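NlpC/P60 domain-containing protein (Mycobacterium avium subsp. paratuberculosis, PDB 3GT2) is of unknown function but carries an NlpC/P60 domain of the C40 peptidase family, consistent with a possible role as a cysteine-type peptidase. Local coordinates at residues 18-23 / 106-111; 58-63 / 76-81; 94-99 / 125-130. All coordinates share one frame; numbering follows the deposited sequence.

Contact 1 of 3, residues 18-23 / 106-111; sequences VVIARG and VAMYLG. With SO4 (sulfate ion), chain C.
The selenomethionine M108 reaches from its strand into the flank of helix 18-23, and its selenium meets I20 and V19 there. SE lies 3.9 Å from I20 CG1 and 4.1 Å from V19 CG1. The I20 side chain runs across that of M108 at about a right angle, whereas V19 meets it obliquely. With CG anti to the backbone N (chi1 177°), M108 first runs straight out from the strand, and the bend at its last torsion (chi3 53°) lays the methyl CE on the side of G23. L110 enters from beside M108: its CD2 is 4.1 Å from I20 CG2, and the I20 and L110 side chains lie alongside, pointing opposite ways. No hydrogen bond links the segments, and the contact is apolar packing. In the fold this is helix-on-sheet packing of the NlpC/P60 domain, helix 7-24 lying against strand 105-111; segments 18-23 and 106-111 cross at -115°, their axes 10.3 Å apart at the closest. Y64 of helix 56-65 also touches both V19 and M108, extending the apolar layer. Y109 leaves the strand in the opposite sense to M108, away from the helix. Its OH donates to sulfate O1 at 2.6 Å, with O1 in the ring plane at the edge, and is also hydrogen-bonded to N113 N. G111 N sits 3.4 Å above the centre of one face of the Y109 ring. The sulfate, probably from the crystallisation liquor, is hydrogen-bonded to N112 N as well.

Contact 2 of 3, residues 58-63 / 76-81; sequences GLMQYA and GAMYRV
M60 and M78, both selenomethionines, mark the closest approach of the two backbones, with 9.5 Å between their CA atoms. Segment 58-63 is regular helix throughout. Segment 76-81 starts as the short helix 75-78 and turns away in a type I beta turn from M78 to V81, in which V81 N bonds to M78 O at 3.2 Å. A gap this wide has to be bridged by a long side chain, and M78 supplies it. Its chain is stretched out beyond CG (chi2 171°, chi3 -173°), which carries the methyl CE to the surface of the facing helix. There CE rests 3.9 Å from M60 CB and 3.9 Å from Q61 CG, while SE is 4.0 Å from M60 CB. M60 offers just the base of its side chain: bent at chi2 (-63°) and again at chi3, it leaves its own selenium among L95, V106 and M108 of the sheet. Q61 crosses M78 at about a right angle with its aliphatic part, and its amide oxygen, OE1, accepts a hydrogen bond from R73 NE outside the contact. F97 also touches M78 and receives Y79 edge-to-face, tying the turn to the sheet. Packing a helix like 56-65 against the central sheet is characteristic of the papain-like NlpC/P60 fold, and here M78 adds to the same apolar layer; in active relatives the nucleophilic cysteine sits at the start of this helix, where in this chain D55 appears to be followed by an alanine instead.

Contact 3 of 3, residues 94-99 / 125-130; sequences DLIFYG and SPVRTA
Y98 OH donates a 2.7 Å hydrogen bond to R128 O, joining strand 95-98 to the loop that follows strand 122-126. The hydroxyl lies in the carbonyl plane, on a lone pair of the oxygen, with a C=O...donor angle of 132°; R128 O in turn lies in the plane of the Y98 ring, at its edge. R128 then lays its own side chain, extended from CG to NE, beside that ring. The Y98 ring puts the CD1 part of its rim over one guanidinium face, CD1 standing 4.1 Å above the R128 guanidinium plane, with the two planes 31° apart; this is not a centred stack. R128 NE also makes a weak, strongly bent 2.7 Å hydrogen bond to A130 O, within its own segment. Strands 95-98 and 122-126 are the outermost of the four in the antiparallel sheet of this P60 domain, so residues beyond 126 reach Y98 by passing over one face of the sheet. M115 on strand 114-118 lies beneath this path, touching I96, Y98 and R128. Further along, I96 CD1 meets V127 CG2 at 4.1 Å, an oblique apolar contact to which Y109 adds by touching both residues.

Overall arrangement
The three contacts show how chemistry follows depth on the two sides of one sheet. Contact 2 is fully buried and contact 1 partly so. Both pack helices by apolar surface alone, with selenomethionines reaching across, and they join each other where V106 meets M60 and where R22 bonds to the carbonyl of Y62 and, weakly, to that of A63. Contact 3 lies nearer the surface on the other side of the sheet, and there a hydroxyl, a carbonyl and a guanidinium enter. Contacts 1 and 3 share the sheet itself, through backbone bonds between neighbouring strands 95-98 and 105-111, while F97 and L95 connect contact 3 to contact 2.

Contact 1 of 3, residues 18-23 / 106-111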
loop_
_atom_site.group_PDB
_atom_site.type_symbol
_atom_site.label_atom_id
_atom_site.label_comp_id
_atom_site.label_asym_id
_atom_site.label_seq_id
_atom_site.Cartn_x
_atom_site.Cartn_y
_atom_site.Cartn_z
ATOM N N VAL A 18 9.741 -5.109 7.905
ATOM C CA VAL A 18 8.546 -5.602 8.591
ATOM C C VAL A 18 7.290 -5.386 7.751
ATOM O O VAL A 18 6.429 -6.265 7.648
ATOM C CB VAL A 18 8.366 -4.901 9.953
ATOM C CG1 VAL A 18 6.934 -5.053 10.442
ATOM C CG2 VAL A 18 9.353 -5.458 10.979
ATOM N N VAL A 19 7.184 -4.203 7.159
ATOM C CA VAL A 19 6.007 -3.832 6.390
ATOM C C VAL A 19 5.904 -4.666 5.111
ATOM O O VAL A 19 4.832 -5.141 4.755
ATOM C CB VAL A 19 6.011 -2.330 6.067
ATOM C CG1 VAL A 19 4.873 -2.004 5.128
ATOM C CG2 VAL A 19 5.902 -1.535 7.361
ATOM N N ILE A 20 7.032 -4.867 4.450
ATOM C CA ILE A 20 7.062 -5.700 3.255
ATOM C C ILE A 20 6.699 -7.144 3.587
ATOM O O ILE A 20 5.892 -7.745 2.896
ATOM C CB ILE A 20 8.425 -5.635 2.551
ATOM C CG1 ILE A 20 8.640 -4.241 1.946
ATOM C CG2 ILE A 20 8.518 -6.725 1.493
ATOM C CD1 ILE A 20 10.048 -4.013 1.405
ATOM N N ALA A 21 7.289 -7.692 4.648
ATOM C CA ALA A 21 6.941 -9.033 5.106
ATOM C C ALA A 21 5.436 -9.176 5.368
ATOM O O ALA A 21 4.819 -10.155 4.949
ATOM C CB ALA A 21 7.754 -9.413 6.352
ATOM N N ARG A 22 4.841 -8.204 6.057
ATOM C CA ARG A 22 3.417 -8.278 6.368
ATOM C C ARG A 22 2.539 -8.218 5.121
ATOM O O ARG A 22 1.562 -8.959 4.995
ATOM C CB ARG A 22 3.028 -7.163 7.334
ATOM C CG ARG A 22 3.502 -7.405 8.746
ATOM C CD ARG A 22 3.268 -6.176 9.596
ATOM N NE ARG A 22 1.855 -5.824 9.668
ATOM C CZ ARG A 22 1.005 -6.331 10.561
ATOM N NH1 ARG A 22 1.425 -7.227 11.450
ATOM N NH2 ARG A 22 -0.265 -5.945 10.567
ATOM N N GLY A 23 2.884 -7.322 4.202
ATOM C CA GLY A 23 2.143 -7.204 2.971
ATOM C C GLY A 23 2.221 -8.489 2.168
ATOM O O GLY A 23 1.211 -8.986 1.676
ATOM N N VAL A 106 -3.678 2.682 -4.657
ATOM C CA VAL A 106 -2.371 2.818 -4.060
ATOM C C VAL A 106 -1.717 1.441 -4.051
ATOM O O VAL A 106 -2.411 0.421 -4.046
ATOM C CB VAL A 106 -2.481 3.367 -2.618
ATOM C CG1 VAL A 106 -3.381 2.451 -1.751
ATOM C CG2 VAL A 106 -1.089 3.552 -2.015
ATOM N N ALA A 107 -0.390 1.407 -4.063
ATOM C CA ALA A 107 0.356 0.146 -4.013
ATOM C C ALA A 107 1.702 0.383 -3.341
ATOM O O ALA A 107 2.114 1.508 -3.188
ATOM C CB ALA A 107 0.551 -0.408 -5.415
HETATM N N MSE A 108 2.365 -0.682 -2.913
HETATM C CA MSE A 108 3.631 -0.554 -2.216
HETATM C C MSE A 108 4.790 -0.929 -3.126
HETATM O O MSE A 108 4.817 -2.020 -3.705
HETATM C CB MSE A 108 3.627 -1.480 -0.984
HETATM C CG MSE A 108 4.954 -1.474 -0.233
HETATM SE SE MSE A 108 5.014 -2.947 1.093
HETATM C CE MSE A 108 4.555 -4.448 -0.073
ATOM N N TYR A 109 5.756 -0.029 -3.269
ATOM C CA TYR A 109 6.934 -0.341 -4.059
ATOM C C TYR A 109 7.827 -1.356 -3.342
ATOM O O TYR A 109 8.080 -1.229 -2.142
ATOM C CB TYR A 109 7.736 0.924 -4.344
ATOM C CG TYR A 109 8.805 0.729 -5.383
ATOM C CD1 TYR A 109 8.519 0.103 -6.600
ATOM C CD2 TYR A 109 10.103 1.178 -5.160
ATOM C CE1 TYR A 109 9.496 -0.056 -7.562
ATOM C CE2 TYR A 109 11.087 1.015 -6.112
ATOM C CZ TYR A 109 10.781 0.394 -7.313
ATOM O OH TYR A 109 11.765 0.230 -8.259
ATOM N N LEU A 110 8.300 -2.353 -4.084
ATOM C CA LEU A 110 9.132 -3.416 -3.512
ATOM C C LEU A 110 10.566 -3.368 -4.033
ATOM O O LEU A 110 11.395 -4.212 -3.681
ATOM C CB LEU A 110 8.525 -4.788 -3.817
ATOM C CG LEU A 110 7.096 -5.000 -3.336
ATOM C CD1 LEU A 110 6.592 -6.356 -3.797
ATOM C CD2 LEU A 110 7.046 -4.880 -1.811
ATOM N N GLY A 111 10.853 -2.376 -4.866
ATOM C CA GLY A 111 12.136 -2.276 -5.531
ATOM C C GLY A 111 12.149 -3.052 -6.838
ATOM O O GLY A 111 11.292 -3.913 -7.073
HETATM S S SO4 C . 15.234 0.266 -7.547
HETATM O O1 SO4 C . 14.127 1.168 -7.853
HETATM O O2 SO4 C . 14.915 -0.564 -6.391
HETATM O O3 SO4 C . 15.505 -0.585 -8.701
HETATM O O4 SO4 C . 16.426 1.056 -7.239
#

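Contact 2 of 3, residues 58-63 / 76-81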
loop_
_atom_site.group_PDB
_atom_site.type_symbol
_atom_site.label_atom_id
_atom_site.label_comp_id
_atom_site.label_asym_id
_atom_site.label_seq_id
_atom_site.Cartn_x
_atom_site.Cartn_y
_atom_site.Cartn_z
ATOM N N GLY A 58 -7.020 -0.801 2.388
ATOM C CA GLY A 58 -7.060 -1.716 3.522
ATOM C C GLY A 58 -5.766 -2.499 3.653
ATOM O O GLY A 58 -5.269 -2.727 4.753
ATOM N N LEU A 59 -5.205 -2.910 2.524
ATOM C CA LEU A 59 -3.982 -3.682 2.559
ATOM C C LEU A 59 -2.800 -2.834 3.041
ATOM O O LEU A 59 -1.954 -3.307 3.808
ATOM C CB LEU A 59 -3.679 -4.266 1.181
ATOM C CG LEU A 59 -2.326 -4.976 1.064
ATOM C CD1 LEU A 59 -2.264 -6.245 1.931
ATOM C CD2 LEU A 59 -2.040 -5.321 -0.386
HETATM N N MSE A 60 -2.741 -1.585 2.592
HETATM C CA MSE A 60 -1.672 -0.709 3.046
HETATM C C MSE A 60 -1.794 -0.489 4.555
HETATM O O MSE A 60 -0.798 -0.507 5.275
HETATM C CB MSE A 60 -1.697 0.644 2.318
HETATM C CG MSE A 60 -1.610 0.586 0.802
HETATM SE SE MSE A 60 0.065 -0.188 0.116
HETATM C CE MSE A 60 -0.596 -1.915 -0.456
ATOM N N GLN A 61 -3.014 -0.291 5.038
ATOM C CA GLN A 61 -3.201 -0.064 6.469
ATOM C C GLN A 61 -2.684 -1.271 7.235
ATOM O O GLN A 61 -1.977 -1.131 8.235
ATOM C CB GLN A 61 -4.673 0.161 6.811
ATOM C CG GLN A 61 -5.236 1.496 6.384
ATOM C CD GLN A 61 -6.567 1.776 7.057
ATOM O OE1 GLN A 61 -6.723 2.766 7.778
ATOM N NE2 GLN A 61 -7.529 0.889 6.845
ATOM N N TYR A 62 -3.051 -2.467 6.772
ATOM C CA TYR A 62 -2.601 -3.696 7.431
ATOM C C TYR A 62 -1.069 -3.797 7.464
ATOM O O TYR A 62 -0.474 -4.090 8.509
ATOM C CB TYR A 62 -3.178 -4.930 6.738
ATOM C CG TYR A 62 -2.659 -6.215 7.347
ATOM C CD1 TYR A 62 -3.136 -6.656 8.569
ATOM C CD2 TYR A 62 -1.660 -6.955 6.718
ATOM C CE1 TYR A 62 -2.663 -7.836 9.145
ATOM C CE2 TYR A 62 -1.172 -8.119 7.280
ATOM C CZ TYR A 62 -1.680 -8.556 8.500
ATOM O OH TYR A 62 -1.198 -9.715 9.074
ATOM N N ALA A 63 -0.436 -3.599 6.311
ATOM C CA ALA A 63 1.006 -3.801 6.202
ATOM C C ALA A 63 1.770 -2.803 7.077
ATOM O O ALA A 63 2.638 -3.185 7.866
ATOM C CB ALA A 63 1.445 -3.695 4.755
ATOM N N GLY A 76 -6.465 8.567 -1.363
ATOM C CA GLY A 76 -6.418 10.017 -1.490
ATOM C C GLY A 76 -5.888 10.701 -0.242
ATOM O O GLY A 76 -5.192 11.714 -0.326
ATOM N N ALA A 77 -6.197 10.142 0.922
ATOM C CA ALA A 77 -5.706 10.697 2.178
ATOM C C ALA A 77 -4.255 10.300 2.440
ATOM O O ALA A 77 -3.490 11.072 3.018
ATOM C CB ALA A 77 -6.600 10.263 3.347
HETATM N N MSE A 78 -3.874 9.091 2.033
HETATM C CA MSE A 78 -2.477 8.673 2.173
HETATM C C MSE A 78 -1.562 9.552 1.331
HETATM O O MSE A 78 -0.413 9.794 1.697
HETATM C CB MSE A 78 -2.300 7.211 1.768
HETATM C CG MSE A 78 -2.951 6.224 2.696
HETATM SE SE MSE A 78 -2.929 4.414 1.968
HETATM C CE MSE A 78 -4.034 3.584 3.325
ATOM N N TYR A 79 -2.077 10.028 0.199
ATOM C CA TYR A 79 -1.304 10.860 -0.713
ATOM C C TYR A 79 -0.949 12.180 -0.050
ATOM O O TYR A 79 -0.064 12.884 -0.503
ATOM C CB TYR A 79 -2.121 11.145 -1.964
ATOM C CG TYR A 79 -1.324 11.683 -3.125
ATOM C CD1 TYR A 79 -0.271 10.951 -3.668
ATOM C CD2 TYR A 79 -1.638 12.911 -3.699
ATOM C CE1 TYR A 79 0.455 11.431 -4.742
ATOM C CE2 TYR A 79 -0.911 13.402 -4.774
ATOM C CZ TYR A 79 0.133 12.650 -5.290
ATOM O OH TYR A 79 0.868 13.104 -6.358
ATOM N N ARG A 80 -1.649 12.510 1.028
ATOM C CA ARG A 80 -1.472 13.804 1.685
ATOM C C ARG A 80 -0.700 13.726 2.998
ATOM O O ARG A 80 -0.643 14.698 3.751
ATOM C CB ARG A 80 -2.832 14.469 1.909
ATOM C CG ARG A 80 -3.537 14.822 0.606
ATOM C CD ARG A 80 -4.999 15.170 0.843
ATOM N NE ARG A 80 -5.138 16.339 1.705
ATOM C CZ ARG A 80 -5.006 17.593 1.288
ATOM N NH1 ARG A 80 -4.725 17.848 0.017
ATOM N NH2 ARG A 80 -5.147 18.594 2.145
ATOM N N VAL A 81 -0.105 12.576 3.277
ATOM C CA VAL A 81 0.743 12.454 4.455
ATOM C C VAL A 81 2.171 12.114 4.040
ATOM O O VAL A 81 2.430 11.805 2.881
ATOM C CB VAL A 81 0.211 11.408 5.445
ATOM C CG1 VAL A 81 -1.261 11.670 5.720
ATOM C CG2 VAL A 81 0.419 10.003 4.897
#

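Contact 3 of 3, residues 94-99 / 125-130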
loop_
_atom_site.group_PDB
_atom_site.type_symbol
_atom_site.label_atom_id
_atom_site.label_comp_id
_atom_site.label_asym_id
_atom_site.label_seq_id
_atom_site.Cartn_x
_atom_site.Cartn_y
_atom_site.Cartn_z
ATOM N N ASP A 94 8.134 2.717 -0.281
ATOM C CA ASP A 94 7.446 3.930 -0.707
ATOM C C ASP A 94 6.096 3.569 -1.321
ATOM O O ASP A 94 5.931 2.479 -1.870
ATOM C CB ASP A 94 8.283 4.711 -1.723
ATOM C CG ASP A 94 9.496 5.385 -1.096
ATOM O OD1 ASP A 94 9.563 5.480 0.150
ATOM O OD2 ASP A 94 10.384 5.823 -1.859
ATOM N N LEU A 95 5.131 4.481 -1.223
ATOM C CA LEU A 95 3.799 4.243 -1.775
ATOM C C LEU A 95 3.658 4.858 -3.171
ATOM O O LEU A 95 4.102 5.983 -3.405
ATOM C CB LEU A 95 2.724 4.809 -0.849
ATOM C CG LEU A 95 2.608 4.139 0.529
ATOM C CD1 LEU A 95 1.690 4.949 1.432
ATOM C CD2 LEU A 95 2.074 2.717 0.395
ATOM N N ILE A 96 3.033 4.101 -4.074
ATOM C CA ILE A 96 2.761 4.527 -5.446
ATOM C C ILE A 96 1.265 4.748 -5.590
ATOM O O ILE A 96 0.485 3.946 -5.098
ATOM C CB ILE A 96 3.150 3.426 -6.443
ATOM C CG1 ILE A 96 4.632 3.083 -6.322
ATOM C CG2 ILE A 96 2.808 3.851 -7.863
ATOM C CD1 ILE A 96 5.004 1.783 -7.030
ATOM N N PHE A 97 0.850 5.822 -6.255
ATOM C CA PHE A 97 -0.574 6.165 -6.285
ATOM C C PHE A 97 -1.122 6.263 -7.708
ATOM O O PHE A 97 -0.376 6.512 -8.656
ATOM C CB PHE A 97 -0.834 7.487 -5.548
ATOM C CG PHE A 97 -0.519 7.444 -4.089
ATOM C CD1 PHE A 97 0.786 7.555 -3.648
ATOM C CD2 PHE A 97 -1.529 7.328 -3.151
ATOM C CE1 PHE A 97 1.083 7.527 -2.295
ATOM C CE2 PHE A 97 -1.241 7.306 -1.793
ATOM C CZ PHE A 97 0.066 7.402 -1.364
ATOM N N TYR A 98 -2.435 6.078 -7.834
ATOM C CA TYR A 98 -3.110 6.118 -9.128
ATOM C C TYR A 98 -4.308 7.044 -9.085
ATOM O O TYR A 98 -4.986 7.148 -8.064
ATOM C CB TYR A 98 -3.515 4.697 -9.563
ATOM C CG TYR A 98 -2.296 3.862 -9.782
ATOM C CD1 TYR A 98 -1.678 3.829 -11.029
ATOM C CD2 TYR A 98 -1.709 3.157 -8.728
ATOM C CE1 TYR A 98 -0.538 3.114 -11.233
ATOM C CE2 TYR A 98 -0.561 2.437 -8.926
ATOM C CZ TYR A 98 0.017 2.414 -10.184
ATOM O OH TYR A 98 1.167 1.700 -10.396
ATOM N N GLY A 99 -4.552 7.726 -10.199
ATOM C CA GLY A 99 -5.682 8.624 -10.304
ATOM C C GLY A 99 -5.303 10.034 -9.911
ATOM O O GLY A 99 -4.228 10.258 -9.344
ATOM N N SER A 125 3.159 -7.313 -8.619
ATOM C CA SER A 125 3.029 -6.970 -10.029
ATOM C C SER A 125 4.185 -6.091 -10.481
ATOM O O SER A 125 4.868 -5.479 -9.656
ATOM C CB SER A 125 1.714 -6.227 -10.276
ATOM O OG SER A 125 0.593 -7.078 -10.027
ATOM N N PRO A 126 4.407 -6.024 -11.802
ATOM C CA PRO A 126 5.330 -5.006 -12.312
ATOM C C PRO A 126 4.729 -3.636 -12.034
ATOM O O PRO A 126 3.513 -3.503 -11.997
ATOM C CB PRO A 126 5.341 -5.241 -13.827
ATOM C CG PRO A 126 4.629 -6.495 -14.077
ATOM C CD PRO A 126 3.791 -6.828 -12.870
ATOM N N VAL A 127 5.559 -2.621 -11.856
ATOM C CA VAL A 127 5.029 -1.276 -11.714
ATOM C C VAL A 127 4.234 -0.870 -12.955
ATOM O O VAL A 127 4.671 -1.060 -14.094
ATOM C CB VAL A 127 6.160 -0.265 -11.438
ATOM C CG1 VAL A 127 5.665 1.155 -11.642
ATOM C CG2 VAL A 127 6.675 -0.456 -10.024
ATOM N N ARG A 128 3.048 -0.326 -12.730
ATOM C CA ARG A 128 2.223 0.198 -13.809
ATOM C C ARG A 128 2.364 1.718 -13.827
ATOM O O ARG A 128 2.160 2.371 -12.811
ATOM C CB ARG A 128 0.763 -0.190 -13.573
ATOM C CG ARG A 128 -0.235 0.675 -14.315
ATOM C CD ARG A 128 -1.657 0.410 -13.837
ATOM N NE ARG A 128 -2.585 1.433 -14.307
ATOM C CZ ARG A 128 -3.822 1.586 -13.845
ATOM N NH1 ARG A 128 -4.278 0.781 -12.895
ATOM N NH2 ARG A 128 -4.600 2.547 -14.327
ATOM N N THR A 129 2.726 2.286 -14.970
ATOM C CA THR A 129 2.875 3.737 -15.052
ATOM C C THR A 129 1.605 4.430 -15.540
ATOM O O THR A 129 1.418 5.620 -15.313
ATOM C CB THR A 129 4.031 4.132 -15.966
ATOM O OG1 THR A 129 3.841 3.530 -17.248
ATOM C CG2 THR A 129 5.354 3.672 -15.379
ATOM N N ALA A 130 0.741 3.684 -16.221
ATOM C CA ALA A 130 -0.517 4.237 -16.715
ATOM C C ALA A 130 -1.398 4.723 -15.566
ATOM O O ALA A 130 -1.767 3.946 -14.682
ATOM C CB ALA A 130 -1.263 3.200 -17.554
#